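Local coordinates for Low molecular weight heat shock protein (Xanthomonas axonopodis pv. citri, PDB 3GLA), which probably acts as a small heat-shock chaperone of the alpha-crystallin family, binding unfolding proteins under stress to limit their aggregation, at residues Gln2-Phe16 and Arg62-Ala76. Sequence-based numbering, arbitrary orientation.
Sequences QWVPRVDIKEEVNHF and RYGSFHRRFALPDSA. With PO4 (phosphate ion), chain D.
W3 and F66 meet as a T-shaped pair: the edge of F66 points at the six-membered ring of W3, with centroids 5.0 Å apart and planes at 73°. The indole stands anti to its own backbone N (chi1 174°), which carries CZ3 to within 3.4 Å of F66 CD2, while R62 O lies above the rim of one face and P5 CG above the rim of the other. P5 crosses F66 at about a right angle, its CD resting 3.5 Å from F66 CB. Next along, the guanidinium of R68 is sandwiched, V4 CG1 toward the rim of one face and F70 CZ over the centre of the other. R68 NH1 donates a distinctly bent bond to P5 O at 2.7 Å and forms a salt bridge with E60 of the second subunit. Strands 7-11 and 64-71 belong to the two facing sheets of the alpha-crystallin beta-sandwich; their axes run 10.5 Å apart at 19°, too far for backbone pairing, so side chains fill the gap. The F70 ring fills the hollow between V7 and I9: V7 CG2 reaches F70 CZ, and I9 CD1 lies 3.6 Å from F70 CD2. At the far end, F16 fits against the type I turn P73-A76, with P73 CG 3.4 Å from F16 CZ, S75 OG at the ring edge in its plane, and A76 CB beside CE1. At the opposite end Q2 NE2 donates to S65 O, and water 2 links W3 N with the carbonyls of Y63 and S65. R6 NE donates to O3 of a phosphate, probably from the crystallisation liquor, also hydrogen-bonded by R6 NE of the second subunit.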
# COMPACT_ATOMS: atom_id res chain seq x y z
N GLN B 2 -4.53 -13.32 -6.88
CA GLN B 2 -3.06 -12.98 -6.94
C GLN B 2 -2.87 -11.53 -6.63
O GLN B 2 -3.62 -10.66 -7.16
CB GLN B 2 -2.57 -13.10 -8.42
CG GLN B 2 -1.13 -13.73 -8.78
CD GLN B 2 -0.13 -13.89 -7.70
OE1 GLN B 2 -0.00 -14.96 -7.17
NE2 GLN B 2 0.62 -12.82 -7.37
N TRP B 3 -1.81 -11.24 -5.88
CA TRP B 3 -1.68 -9.92 -5.48
C TRP B 3 -0.80 -9.42 -6.69
O TRP B 3 0.24 -10.02 -7.03
CB TRP B 3 -0.92 -9.82 -4.19
CG TRP B 3 -0.58 -8.46 -3.69
CD1 TRP B 3 -1.23 -7.21 -3.98
CD2 TRP B 3 0.38 -8.20 -2.72
NE1 TRP B 3 -0.62 -6.24 -3.25
CE2 TRP B 3 0.30 -6.78 -2.43
CE3 TRP B 3 1.25 -8.97 -2.04
CZ2 TRP B 3 1.10 -6.18 -1.59
CZ3 TRP B 3 2.10 -8.31 -1.13
CH2 TRP B 3 2.00 -6.93 -0.91
N VAL B 4 -1.23 -8.32 -7.29
CA VAL B 4 -0.40 -7.65 -8.27
C VAL B 4 -0.28 -6.22 -7.71
O VAL B 4 -1.10 -5.38 -7.95
CB VAL B 4 -1.14 -7.62 -9.61
CG1 VAL B 4 -0.30 -6.90 -10.61
CG2 VAL B 4 -1.34 -9.07 -10.12
N PRO B 5 0.79 -5.96 -7.00
CA PRO B 5 0.95 -4.69 -6.35
C PRO B 5 1.13 -3.64 -7.44
O PRO B 5 1.88 -3.81 -8.34
CB PRO B 5 2.25 -4.81 -5.55
CG PRO B 5 2.65 -6.18 -5.70
CD PRO B 5 1.80 -6.95 -6.60
N ARG B 6 0.45 -2.53 -7.27
CA ARG B 6 0.52 -1.48 -8.29
C ARG B 6 1.76 -0.68 -8.24
O ARG B 6 2.31 -0.45 -7.17
CB ARG B 6 -0.66 -0.53 -8.06
CG ARG B 6 -1.98 -1.31 -8.50
CD ARG B 6 -3.17 -0.47 -8.03
NE ARG B 6 -4.30 -1.16 -8.61
CZ ARG B 6 -4.84 -0.91 -9.78
NH1 ARG B 6 -4.47 0.04 -10.57
NH2 ARG B 6 -5.86 -1.72 -10.12
N VAL B 7 2.27 -0.30 -9.40
CA VAL B 7 3.58 0.36 -9.50
C VAL B 7 3.41 1.55 -10.45
O VAL B 7 2.60 1.51 -11.43
CB VAL B 7 4.47 -0.63 -10.18
CG1 VAL B 7 5.67 -0.00 -10.71
CG2 VAL B 7 4.78 -1.75 -9.14
N ASP B 8 4.05 2.58 -10.10
CA ASP B 8 4.23 3.65 -11.13
C ASP B 8 5.68 3.67 -11.49
O ASP B 8 6.57 3.38 -10.65
CB ASP B 8 3.94 5.00 -10.50
CG ASP B 8 2.52 5.15 -10.05
OD1 ASP B 8 1.67 4.40 -10.46
OD2 ASP B 8 2.34 6.07 -9.19
N ILE B 9 5.95 4.07 -12.73
CA ILE B 9 7.37 4.13 -13.12
C ILE B 9 7.56 5.40 -13.88
O ILE B 9 6.73 5.75 -14.74
CB ILE B 9 7.68 3.01 -14.06
CG1 ILE B 9 7.46 1.68 -13.37
CG2 ILE B 9 9.21 3.15 -14.60
CD1 ILE B 9 7.71 0.40 -14.27
N LYS B 10 8.61 6.10 -13.51
CA LYS B 10 8.90 7.44 -13.99
C LYS B 10 10.30 7.41 -14.54
O LYS B 10 11.23 6.84 -13.99
CB LYS B 10 8.83 8.42 -12.84
CG LYS B 10 9.05 9.79 -13.24
CD LYS B 10 9.20 10.62 -11.98
CE LYS B 10 9.14 12.13 -12.45
NZ LYS B 10 9.43 12.90 -11.24
N GLU B 11 10.46 8.13 -15.64
CA GLU B 11 11.81 8.30 -16.16
C GLU B 11 12.23 9.73 -15.94
O GLU B 11 11.56 10.73 -16.36
CB GLU B 11 11.80 7.96 -17.64
CG GLU B 11 13.25 8.28 -18.19
CD GLU B 11 13.40 7.90 -19.63
OE1 GLU B 11 12.56 7.17 -20.22
OE2 GLU B 11 14.55 8.19 -20.12
N GLU B 12 13.18 9.91 -15.07
CA GLU B 12 13.76 11.24 -14.77
C GLU B 12 14.99 11.38 -15.67
O GLU B 12 15.31 10.47 -16.45
CB GLU B 12 14.13 11.38 -13.35
CG GLU B 12 12.88 11.41 -12.47
CD GLU B 12 13.13 11.50 -10.98
OE1 GLU B 12 12.15 11.89 -10.26
OE2 GLU B 12 14.29 11.19 -10.55
N VAL B 13 15.63 12.55 -15.56
CA VAL B 13 16.75 12.83 -16.47
C VAL B 13 17.91 11.89 -16.17
O VAL B 13 18.45 11.29 -17.10
CB VAL B 13 17.21 14.33 -16.39
CG1 VAL B 13 18.47 14.50 -17.32
CG2 VAL B 13 16.11 15.21 -16.93
N ASN B 14 18.16 11.65 -14.91
CA ASN B 14 19.28 10.75 -14.54
C ASN B 14 18.89 9.35 -14.05
O ASN B 14 19.77 8.52 -13.75
CB ASN B 14 20.01 11.35 -13.34
CG ASN B 14 20.64 12.66 -13.67
OD1 ASN B 14 20.57 13.62 -12.86
ND2 ASN B 14 21.21 12.74 -14.88
N HIS B 15 17.58 9.09 -13.89
CA HIS B 15 17.20 7.87 -13.16
C HIS B 15 15.82 7.48 -13.65
O HIS B 15 15.05 8.31 -14.21
CB HIS B 15 16.94 8.13 -11.69
CG HIS B 15 18.11 8.54 -10.92
ND1 HIS B 15 18.92 7.65 -10.22
CD2 HIS B 15 18.60 9.78 -10.67
CE1 HIS B 15 19.88 8.32 -9.62
NE2 HIS B 15 19.71 9.62 -9.87
N PHE B 16 15.58 6.19 -13.55
CA PHE B 16 14.15 5.76 -13.54
C PHE B 16 13.76 5.61 -12.05
O PHE B 16 14.63 5.35 -11.19
CB PHE B 16 14.09 4.48 -14.15
CG PHE B 16 14.37 4.55 -15.60
CD1 PHE B 16 15.68 4.43 -16.07
CD2 PHE B 16 13.33 4.82 -16.51
CE1 PHE B 16 15.97 4.49 -17.43
CE2 PHE B 16 13.57 4.88 -17.92
CZ PHE B 16 14.93 4.73 -18.39
N ARG B 62 -5.39 -7.90 -0.76
CA ARG B 62 -4.75 -9.04 -1.51
C ARG B 62 -3.50 -9.38 -0.80
O ARG B 62 -2.81 -8.52 -0.19
CB ARG B 62 -4.44 -8.54 -2.95
CG ARG B 62 -5.73 -8.12 -3.70
CD ARG B 62 -6.39 -9.40 -4.16
NE ARG B 62 -7.53 -9.05 -5.01
CZ ARG B 62 -7.81 -7.80 -5.38
NH1 ARG B 62 -8.86 -7.53 -6.15
NH2 ARG B 62 -7.03 -6.80 -4.95
N TYR B 63 -3.08 -10.63 -0.94
CA TYR B 63 -1.83 -10.99 -0.26
C TYR B 63 -1.28 -12.25 -0.91
O TYR B 63 -1.81 -12.59 -1.97
CB TYR B 63 -2.05 -11.15 1.27
CG TYR B 63 -3.01 -12.25 1.56
CD1 TYR B 63 -2.54 -13.46 1.97
CD2 TYR B 63 -4.42 -12.06 1.43
CE1 TYR B 63 -3.41 -14.51 2.28
CE2 TYR B 63 -5.31 -13.10 1.70
CZ TYR B 63 -4.80 -14.32 2.16
OH TYR B 63 -5.67 -15.32 2.47
N GLY B 64 -0.28 -12.80 -0.27
CA GLY B 64 0.44 -13.96 -0.84
C GLY B 64 1.60 -13.46 -1.65
O GLY B 64 2.12 -12.35 -1.42
N SER B 65 2.00 -14.29 -2.59
CA SER B 65 3.26 -13.93 -3.24
C SER B 65 2.97 -12.91 -4.37
O SER B 65 1.89 -12.86 -4.96
CB SER B 65 3.92 -15.16 -3.92
OG SER B 65 4.04 -16.11 -2.94
N PHE B 66 3.97 -12.12 -4.65
CA PHE B 66 3.83 -11.31 -5.84
C PHE B 66 5.20 -11.33 -6.53
O PHE B 66 6.21 -11.63 -5.92
CB PHE B 66 3.51 -9.81 -5.50
CG PHE B 66 4.56 -9.14 -4.73
CD1 PHE B 66 5.56 -8.40 -5.42
CD2 PHE B 66 4.57 -9.22 -3.33
CE1 PHE B 66 6.54 -7.71 -4.72
CE2 PHE B 66 5.61 -8.54 -2.59
CZ PHE B 66 6.59 -7.78 -3.34
N HIS B 67 5.16 -11.07 -7.83
CA HIS B 67 6.39 -10.93 -8.57
C HIS B 67 6.03 -10.23 -9.83
O HIS B 67 5.18 -10.67 -10.59
CB HIS B 67 6.80 -12.34 -8.87
CG HIS B 67 8.06 -12.45 -9.59
ND1 HIS B 67 8.90 -11.39 -9.88
CD2 HIS B 67 8.72 -13.56 -10.02
CE1 HIS B 67 9.99 -11.84 -10.51
NE2 HIS B 67 9.90 -13.14 -10.59
N ARG B 68 6.57 -9.07 -9.98
CA ARG B 68 6.28 -8.32 -11.17
C ARG B 68 7.70 -8.01 -11.72
O ARG B 68 8.68 -7.85 -11.01
CB ARG B 68 5.63 -7.01 -10.85
CG ARG B 68 4.24 -7.37 -10.20
CD ARG B 68 3.29 -6.15 -10.26
NE ARG B 68 2.88 -5.85 -11.60
CZ ARG B 68 2.38 -4.65 -11.92
NH1 ARG B 68 2.35 -3.63 -11.04
NH2 ARG B 68 2.02 -4.44 -13.15
N ARG B 69 7.64 -7.89 -13.03
CA ARG B 69 8.86 -7.59 -13.84
C ARG B 69 8.56 -6.45 -14.68
O ARG B 69 7.46 -6.29 -15.29
CB ARG B 69 9.15 -8.83 -14.72
CG ARG B 69 9.58 -10.03 -13.92
CD ARG B 69 9.73 -11.42 -14.83
NE ARG B 69 8.55 -12.15 -14.50
CZ ARG B 69 8.38 -13.22 -13.78
NH1 ARG B 69 9.35 -14.05 -13.40
NH2 ARG B 69 7.14 -13.53 -13.55
N PHE B 70 9.55 -5.57 -14.81
CA PHE B 70 9.38 -4.40 -15.61
C PHE B 70 10.63 -4.25 -16.50
O PHE B 70 11.68 -3.85 -16.02
CB PHE B 70 9.20 -3.15 -14.84
CG PHE B 70 8.04 -3.26 -13.86
CD1 PHE B 70 8.25 -3.81 -12.59
CD2 PHE B 70 6.75 -3.10 -14.31
CE1 PHE B 70 7.20 -3.98 -11.69
CE2 PHE B 70 5.65 -3.30 -13.42
CZ PHE B 70 5.91 -3.73 -12.10
N ALA B 71 10.49 -4.54 -17.77
CA ALA B 71 11.61 -4.24 -18.66
C ALA B 71 11.77 -2.71 -18.68
O ALA B 71 10.83 -1.95 -18.80
CB ALA B 71 11.17 -4.71 -20.10
N LEU B 72 13.01 -2.19 -18.56
CA LEU B 72 13.22 -0.80 -18.57
C LEU B 72 14.15 -0.50 -19.81
O LEU B 72 14.69 -1.46 -20.39
CB LEU B 72 14.06 -0.45 -17.35
CG LEU B 72 13.26 -0.62 -16.02
CD1 LEU B 72 14.27 -0.30 -14.93
CD2 LEU B 72 12.18 0.42 -16.00
N PRO B 73 14.18 0.74 -20.17
CA PRO B 73 15.02 1.10 -21.36
C PRO B 73 16.44 0.72 -21.09
O PRO B 73 16.91 0.66 -19.93
CB PRO B 73 14.93 2.62 -21.38
CG PRO B 73 13.54 2.91 -20.88
CD PRO B 73 13.52 1.93 -19.68
N ASP B 74 17.16 0.49 -22.20
CA ASP B 74 18.54 0.12 -22.13
C ASP B 74 19.36 1.08 -21.39
O ASP B 74 20.45 0.70 -20.87
CB ASP B 74 19.07 0.00 -23.56
CG ASP B 74 18.78 -1.35 -24.14
OD1 ASP B 74 19.18 -1.60 -25.30
OD2 ASP B 74 18.18 -2.21 -23.43
N SER B 75 18.92 2.30 -21.27
CA SER B 75 19.65 3.26 -20.51
C SER B 75 19.71 2.95 -18.99
O SER B 75 20.52 3.48 -18.25
CB SER B 75 19.09 4.63 -20.63
OG SER B 75 17.71 4.75 -20.11
N ALA B 76 18.81 2.11 -18.55
CA ALA B 76 18.74 1.98 -17.08
C ALA B 76 19.93 1.13 -16.66
O ALA B 76 20.24 0.14 -17.27
CB ALA B 76 17.38 1.20 -16.75
P PO4 D . -6.16 -3.97 -6.81
O1 PO4 D . -6.42 -5.38 -6.96
O2 PO4 D . -6.07 -3.62 -5.25
O3 PO4 D . -4.77 -3.60 -7.34
O4 PO4 D . -7.12 -2.99 -7.29
O HOH W 1 2.54 -10.05 -8.68
O HOH W 2 -0.65 -13.35 -4.15
O HOH W 3 16.36 6.38 -21.55